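Local coordinates for protein probable N-acetyl-gamma-glutamyl-phosphate reductase, chloroplastic (Arabidopsis thaliana, PDB 1XYG) that probably catalyses the NADPH-dependent reduction of N-acetylglutamyl phosphate to N-acetylglutamate semialdehyde in chloroplast arginine biosynthesis, at residues A[269-280]-A[308-319]. Residues are numbered along the deposited sequence; the frame is centred on the assembly and turned at random.
Sequences TEDLHQQLKTSY and MSVFPDRIPGRA
Leu276 and Val310 meet where helix 269-280 packs on the mixed sheet of the semialdehyde dehydrogenase dimerisation domain, nearly antiparallel to strand 308-312 (169°), with axes 8.1 Å apart.

The core is apolar. Val310 splits its two methyls between successive helix turns: Val310 CG2 lies 3.6 Å from Leu276 CD1, and CG1 faces CB and CD1 of Leu272. CG1 stands anti to the backbone N (chi1 -176°), which turns it to the Leu272 side. Leu272 CD1 also reaches the next strand, 3.6 Å from Ala319 CB.

Thr269 begins the helix side of the contact. Thr269 CG2 presses tightly on Pro312 CA, at 3.4 Å. A serine in place of Thr269 would lose CG2 and would probably leave a gap beside Pro312 and Ala319. Thr269 OG1 donates to Glu270 OE2 from above the carboxylate plane, at 2.6 Å.

Beyond Pro312, Asp313 OD1 accepts from Ile315 N in an Asx turn, and Arg314 forms a salt bridge with Glu229 of a second subunit.

At the other end is a Met-aromatic contact. Met308 crosses Tyr280, whose OH bonds to Leu170 O, at about a right angle. Met308 SD lies oblique to the Tyr280 ring, 5.4 Å from its centroid, and Met308 CE is 4.2 Å from Tyr280 CE2.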
ATOM      1  N   THR A 269       2.574   2.204  36.830  1.00 45.57           N
ATOM      2  CA  THR A 269       1.880   2.529  35.586  1.00 45.21           C
ATOM      3  C   THR A 269       0.431   2.935  35.853  1.00 44.87           C
ATOM      4  O   THR A 269      -0.108   3.803  35.171  1.00 43.91           O
ATOM      5  CB  THR A 269       1.890   1.351  34.597  1.00 44.75           C
ATOM      6  OG1 THR A 269       1.284   0.210  35.211  1.00 46.67           O
ATOM      7  CG2 THR A 269       3.313   1.023  34.175  1.00 43.97           C
ATOM      8  N   GLU A 270      -0.191   2.316  36.852  1.00 47.41           N
ATOM      9  CA  GLU A 270      -1.576   2.627  37.206  1.00 47.61           C
ATOM     10  C   GLU A 270      -1.732   4.112  37.523  1.00 44.88           C
ATOM     11  O   GLU A 270      -2.752   4.719  37.204  1.00 42.76           O
ATOM     12  CB  GLU A 270      -2.019   1.808  38.422  1.00 54.13           C
ATOM     13  CG  GLU A 270      -1.916   0.304  38.242  1.00 62.88           C
ATOM     14  CD  GLU A 270      -0.483  -0.188  38.261  1.00 66.33           C
ATOM     15  OE1 GLU A 270       0.195   0.028  39.283  1.00 70.76           O
ATOM     16  OE2 GLU A 270      -0.033  -0.786  37.263  1.00 69.80           O
ATOM     17  N   ASP A 271      -0.722   4.696  38.155  1.00 41.56           N
ATOM     18  CA  ASP A 271      -0.769   6.114  38.502  1.00 40.48           C
ATOM     19  C   ASP A 271      -0.732   6.994  37.249  1.00 38.57           C
ATOM     20  O   ASP A 271      -1.458   7.987  37.157  1.00 36.80           O
ATOM     21  CB  ASP A 271       0.402   6.473  39.422  1.00 41.49           C
ATOM     22  CG  ASP A 271       0.427   5.635  40.686  1.00 42.55           C
ATOM     23  OD1 ASP A 271      -0.585   5.639  41.427  1.00 43.00           O
ATOM     24  OD2 ASP A 271       1.459   4.973  40.935  1.00 40.73           O
ATOM     25  N   LEU A 272       0.120   6.633  36.291  1.00 37.34           N
ATOM     26  CA  LEU A 272       0.217   7.401  35.058  1.00 37.19           C
ATOM     27  C   LEU A 272      -1.132   7.344  34.352  1.00 36.85           C
ATOM     28  O   LEU A 272      -1.644   8.357  33.881  1.00 35.40           O
ATOM     29  CB  LEU A 272       1.299   6.824  34.142  1.00 34.66           C
ATOM     30  CG  LEU A 272       2.715   6.710  34.712  1.00 36.68           C
ATOM     31  CD1 LEU A 272       3.650   6.269  33.605  1.00 36.39           C
ATOM     32  CD2 LEU A 272       3.176   8.040  35.281  1.00 35.85           C
ATOM     33  N   HIS A 273      -1.710   6.150  34.303  1.00 36.83           N
ATOM     34  CA  HIS A 273      -2.997   5.950  33.656  1.00 38.63           C
ATOM     35  C   HIS A 273      -4.103   6.789  34.284  1.00 38.40           C
ATOM     36  O   HIS A 273      -4.877   7.437  33.573  1.00 36.59           O
ATOM     37  CB  HIS A 273      -3.382   4.468  33.689  1.00 39.25           C
ATOM     38  CG  HIS A 273      -4.691   4.174  33.028  1.00 40.94           C
ATOM     39  ND1 HIS A 273      -5.873   4.070  33.729  1.00 42.11           N
ATOM     40  CD2 HIS A 273      -5.012   4.015  31.722  1.00 41.85           C
ATOM     41  CE1 HIS A 273      -6.866   3.860  32.883  1.00 41.54           C
ATOM     42  NE2 HIS A 273      -6.371   3.823  31.659  1.00 41.14           N
ATOM     43  N   GLN A 274      -4.171   6.780  35.612  1.00 39.40           N
ATOM     44  CA  GLN A 274      -5.186   7.543  36.326  1.00 40.03           C
ATOM     45  C   GLN A 274      -5.017   9.037  36.085  1.00 38.12           C
ATOM     46  O   GLN A 274      -5.993   9.752  35.880  1.00 35.70           O
ATOM     47  CB  GLN A 274      -5.116   7.255  37.829  1.00 43.12           C
ATOM     48  CG  GLN A 274      -6.258   7.862  38.629  1.00 49.84           C
ATOM     49  CD  GLN A 274      -7.616   7.440  38.095  1.00 53.71           C
ATOM     50  OE1 GLN A 274      -7.918   6.248  38.005  1.00 54.72           O
ATOM     51  NE2 GLN A 274      -8.441   8.419  37.735  1.00 54.96           N
ATOM     52  N   GLN A 275      -3.777   9.514  36.109  1.00 36.18           N
ATOM     53  CA  GLN A 275      -3.531  10.935  35.888  1.00 36.28           C
ATOM     54  C   GLN A 275      -4.011  11.352  34.500  1.00 36.04           C
ATOM     55  O   GLN A 275      -4.643  12.396  34.334  1.00 34.64           O
ATOM     56  CB  GLN A 275      -2.042  11.247  36.036  1.00 36.23           C
ATOM     57  CG  GLN A 275      -1.721  12.725  35.974  1.00 38.34           C
ATOM     58  CD  GLN A 275      -2.624  13.537  36.890  1.00 40.49           C
ATOM     59  OE1 GLN A 275      -3.554  14.214  36.434  1.00 39.94           O
ATOM     60  NE2 GLN A 275      -2.368  13.457  38.190  1.00 39.23           N
ATOM     61  N   LEU A 276      -3.711  10.526  33.503  1.00 35.92           N
ATOM     62  CA  LEU A 276      -4.118  10.820  32.140  1.00 36.01           C
ATOM     63  C   LEU A 276      -5.631  10.740  32.002  1.00 37.47           C
ATOM     64  O   LEU A 276      -6.250  11.592  31.357  1.00 35.42           O
ATOM     65  CB  LEU A 276      -3.453   9.848  31.166  1.00 32.86           C
ATOM     66  CG  LEU A 276      -1.951  10.060  30.950  1.00 32.01           C
ATOM     67  CD1 LEU A 276      -1.420   9.034  29.942  1.00 30.15           C
ATOM     68  CD2 LEU A 276      -1.704  11.477  30.449  1.00 28.11           C
ATOM     69  N   LYS A 277      -6.224   9.719  32.616  1.00 39.26           N
ATOM     70  CA  LYS A 277      -7.664   9.544  32.538  1.00 41.81           C
ATOM     71  C   LYS A 277      -8.365  10.748  33.156  1.00 41.29           C
ATOM     72  O   LYS A 277      -9.369  11.240  32.633  1.00 39.05           O
ATOM     73  CB  LYS A 277      -8.092   8.256  33.240  1.00 45.72           C
ATOM     74  CG  LYS A 277      -9.495   7.842  32.843  1.00 52.37           C
ATOM     75  CD  LYS A 277      -9.857   6.476  33.364  1.00 58.22           C
ATOM     76  CE  LYS A 277     -10.013   6.481  34.868  1.00 61.58           C
ATOM     77  NZ  LYS A 277     -10.403   5.132  35.350  1.00 65.00           N
ATOM     78  N   THR A 278      -7.821  11.234  34.264  1.00 40.01           N
ATOM     79  CA  THR A 278      -8.387  12.392  34.945  1.00 42.01           C
ATOM     80  C   THR A 278      -8.188  13.687  34.148  1.00 40.77           C
ATOM     81  O   THR A 278      -9.116  14.478  33.989  1.00 40.36           O
ATOM     82  CB  THR A 278      -7.758  12.581  36.350  1.00 42.26           C
ATOM     83  OG1 THR A 278      -8.157  11.504  37.205  1.00 43.16           O
ATOM     84  CG2 THR A 278      -8.205  13.903  36.971  1.00 43.37           C
ATOM     85  N   SER A 279      -6.975  13.902  33.652  1.00 40.45           N
ATOM     86  CA  SER A 279      -6.665  15.115  32.892  1.00 40.63           C
ATOM     87  C   SER A 279      -7.463  15.296  31.599  1.00 40.22           C
ATOM     88  O   SER A 279      -7.689  16.427  31.168  1.00 39.89           O
ATOM     89  CB  SER A 279      -5.170  15.151  32.545  1.00 39.54           C
ATOM     90  OG  SER A 279      -4.368  15.160  33.709  1.00 40.06           O
ATOM     91  N   TYR A 280      -7.893  14.191  30.991  1.00 40.29           N
ATOM     92  CA  TYR A 280      -8.623  14.248  29.725  1.00 42.11           C
ATOM     93  C   TYR A 280     -10.019  13.627  29.711  1.00 45.80           C
ATOM     94  O   TYR A 280     -10.618  13.463  28.642  1.00 44.49           O
ATOM     95  CB  TYR A 280      -7.782  13.591  28.624  1.00 37.13           C
ATOM     96  CG  TYR A 280      -6.493  14.323  28.341  1.00 33.85           C
ATOM     97  CD1 TYR A 280      -6.507  15.675  28.002  1.00 31.20           C
ATOM     98  CD2 TYR A 280      -5.257  13.668  28.414  1.00 32.05           C
ATOM     99  CE1 TYR A 280      -5.327  16.368  27.742  1.00 30.99           C
ATOM    100  CE2 TYR A 280      -4.064  14.352  28.153  1.00 29.16           C
ATOM    101  CZ  TYR A 280      -4.111  15.704  27.819  1.00 31.59           C
ATOM    102  OH  TYR A 280      -2.955  16.416  27.564  1.00 30.57           O
ATOM    103  N   MET A 308      -4.483   7.514  23.313  1.00 28.23           N
ATOM    104  CA  MET A 308      -3.244   7.209  24.007  1.00 29.86           C
ATOM    105  C   MET A 308      -3.486   6.100  25.027  1.00 30.01           C
ATOM    106  O   MET A 308      -4.609   5.908  25.507  1.00 30.20           O
ATOM    107  CB  MET A 308      -2.680   8.460  24.694  1.00 28.78           C
ATOM    108  CG  MET A 308      -3.589   9.084  25.730  1.00 29.50           C
ATOM    109  SD  MET A 308      -2.778  10.470  26.571  1.00 32.24           S
ATOM    110  CE  MET A 308      -2.707  11.680  25.224  1.00 27.99           C
ATOM    111  N   SER A 309      -2.426   5.365  25.335  1.00 29.68           N
ATOM    112  CA  SER A 309      -2.494   4.270  26.288  1.00 31.42           C
ATOM    113  C   SER A 309      -1.152   4.129  27.006  1.00 31.11           C
ATOM    114  O   SER A 309      -0.109   4.501  26.461  1.00 29.02           O
ATOM    115  CB  SER A 309      -2.845   2.971  25.555  1.00 32.47           C
ATOM    116  OG  SER A 309      -3.015   1.900  26.464  1.00 36.67           O
ATOM    117  N   VAL A 310      -1.186   3.603  28.229  1.00 32.11           N
ATOM    118  CA  VAL A 310       0.023   3.416  29.031  1.00 32.37           C
ATOM    119  C   VAL A 310       0.271   1.930  29.294  1.00 33.12           C
ATOM    120  O   VAL A 310      -0.663   1.170  29.559  1.00 33.42           O
ATOM    121  CB  VAL A 310      -0.087   4.115  30.405  1.00 32.37           C
ATOM    122  CG1 VAL A 310       1.227   3.986  31.150  1.00 34.70           C
ATOM    123  CG2 VAL A 310      -0.453   5.561  30.235  1.00 34.77           C
ATOM    124  N   PHE A 311       1.535   1.525  29.236  1.00 31.49           N
ATOM    125  CA  PHE A 311       1.905   0.135  29.472  1.00 30.08           C
ATOM    126  C   PHE A 311       3.154   0.072  30.326  1.00 30.97           C
ATOM    127  O   PHE A 311       3.960   1.003  30.334  1.00 28.23           O
ATOM    128  CB  PHE A 311       2.237  -0.596  28.171  1.00 30.77           C
ATOM    129  CG  PHE A 311       1.222  -0.438  27.096  1.00 32.79           C
ATOM    130  CD1 PHE A 311       1.115   0.757  26.390  1.00 32.31           C
ATOM    131  CD2 PHE A 311       0.366  -1.489  26.778  1.00 32.85           C
ATOM    132  CE1 PHE A 311       0.173   0.906  25.381  1.00 32.83           C
ATOM    133  CE2 PHE A 311      -0.584  -1.353  25.768  1.00 32.90           C
ATOM    134  CZ  PHE A 311      -0.681  -0.151  25.069  1.00 33.59           C
ATOM    135  N   PRO A 312       3.334  -1.040  31.055  1.00 29.66           N
ATOM    136  CA  PRO A 312       4.528  -1.163  31.884  1.00 30.19           C
ATOM    137  C   PRO A 312       5.677  -1.574  30.964  1.00 29.54           C
ATOM    138  O   PRO A 312       5.468  -2.262  29.963  1.00 28.12           O
ATOM    139  CB  PRO A 312       4.147  -2.268  32.866  1.00 29.38           C
ATOM    140  CG  PRO A 312       3.342  -3.184  31.999  1.00 30.46           C
ATOM    141  CD  PRO A 312       2.459  -2.214  31.220  1.00 30.63           C
ATOM    142  N   ASP A 313       6.880  -1.121  31.275  1.00 29.48           N
ATOM    143  CA  ASP A 313       8.033  -1.504  30.479  1.00 29.21           C
ATOM    144  C   ASP A 313       8.598  -2.738  31.175  1.00 28.24           C
ATOM    145  O   ASP A 313       8.443  -2.894  32.388  1.00 27.69           O
ATOM    146  CB  ASP A 313       9.082  -0.384  30.461  1.00 29.50           C
ATOM    147  CG  ASP A 313      10.189  -0.640  29.453  1.00 30.33           C
ATOM    148  OD1 ASP A 313      10.960  -1.608  29.631  1.00 31.24           O
ATOM    149  OD2 ASP A 313      10.285   0.121  28.466  1.00 31.09           O
ATOM    150  N   ARG A 314       9.236  -3.621  30.418  1.00 27.68           N
ATOM    151  CA  ARG A 314       9.820  -4.818  31.009  1.00 28.07           C
ATOM    152  C   ARG A 314      10.893  -4.407  32.019  1.00 28.88           C
ATOM    153  O   ARG A 314      11.104  -5.073  33.029  1.00 29.13           O
ATOM    154  CB  ARG A 314      10.429  -5.694  29.923  1.00 26.83           C
ATOM    155  CG  ARG A 314      11.231  -6.864  30.443  1.00 27.33           C
ATOM    156  CD  ARG A 314      11.663  -7.758  29.298  1.00 26.65           C
ATOM    157  NE  ARG A 314      12.500  -8.862  29.754  1.00 28.61           N
ATOM    158  CZ  ARG A 314      12.079  -9.846  30.541  1.00 28.78           C
ATOM    159  NH1 ARG A 314      10.822  -9.865  30.968  1.00 28.09           N
ATOM    160  NH2 ARG A 314      12.914 -10.824  30.879  1.00 29.21           N
ATOM    161  N   ILE A 315      11.560  -3.291  31.736  1.00 30.63           N
ATOM    162  CA  ILE A 315      12.592  -2.755  32.613  1.00 29.70           C
ATOM    163  C   ILE A 315      11.910  -2.088  33.804  1.00 31.51           C
ATOM    164  O   ILE A 315      11.173  -1.109  33.647  1.00 31.58           O
ATOM    165  CB  ILE A 315      13.445  -1.705  31.881  1.00 28.67           C
ATOM    166  CG1 ILE A 315      14.170  -2.364  30.705  1.00 29.63           C
ATOM    167  CG2 ILE A 315      14.420  -1.044  32.852  1.00 26.75           C
ATOM    168  CD1 ILE A 315      14.995  -1.410  29.872  1.00 28.81           C
ATOM    169  N   PRO A 316      12.138  -2.617  35.015  1.00 32.43           N
ATOM    170  CA  PRO A 316      11.521  -2.040  36.214  1.00 32.88           C
ATOM    171  C   PRO A 316      11.719  -0.537  36.372  1.00 32.68           C
ATOM    172  O   PRO A 316      12.817  -0.016  36.186  1.00 33.16           O
ATOM    173  CB  PRO A 316      12.138  -2.855  37.356  1.00 32.85           C
ATOM    174  CG  PRO A 316      13.352  -3.508  36.743  1.00 34.16           C
ATOM    175  CD  PRO A 316      12.927  -3.812  35.348  1.00 33.13           C
ATOM    176  N   GLY A 317      10.634   0.153  36.702  1.00 33.23           N
ATOM    177  CA  GLY A 317      10.691   1.586  36.891  1.00 32.84           C
ATOM    178  C   GLY A 317      10.341   2.364  35.637  1.00 32.67           C
ATOM    179  O   GLY A 317      10.135   3.581  35.688  1.00 33.17           O
ATOM    180  N   ARG A 318      10.278   1.668  34.508  1.00 30.60           N
ATOM    181  CA  ARG A 318       9.950   2.320  33.251  1.00 29.73           C
ATOM    182  C   ARG A 318       8.537   2.020  32.759  1.00 29.90           C
ATOM    183  O   ARG A 318       7.932   1.005  33.125  1.00 29.28           O
ATOM    184  CB  ARG A 318      10.970   1.944  32.175  1.00 28.95           C
ATOM    185  CG  ARG A 318      12.137   2.909  32.084  1.00 25.90           C
ATOM    186  CD  ARG A 318      13.031   2.576  30.911  1.00 28.90           C
ATOM    187  NE  ARG A 318      14.012   3.632  30.673  1.00 30.02           N
ATOM    188  CZ  ARG A 318      13.781   4.737  29.967  1.00 31.78           C
ATOM    189  NH1 ARG A 318      12.595   4.940  29.407  1.00 29.69           N
ATOM    190  NH2 ARG A 318      14.737   5.653  29.839  1.00 30.32           N
ATOM    191  N   ALA A 319       8.013   2.931  31.943  1.00 27.90           N
ATOM    192  CA  ALA A 319       6.682   2.788  31.384  1.00 27.08           C
ATOM    193  C   ALA A 319       6.716   3.128  29.894  1.00 26.93           C
ATOM    194  O   ALA A 319       7.642   3.784  29.408  1.00 27.13           O
ATOM    195  CB  ALA A 319       5.701   3.703  32.117  1.00 24.68           C
TER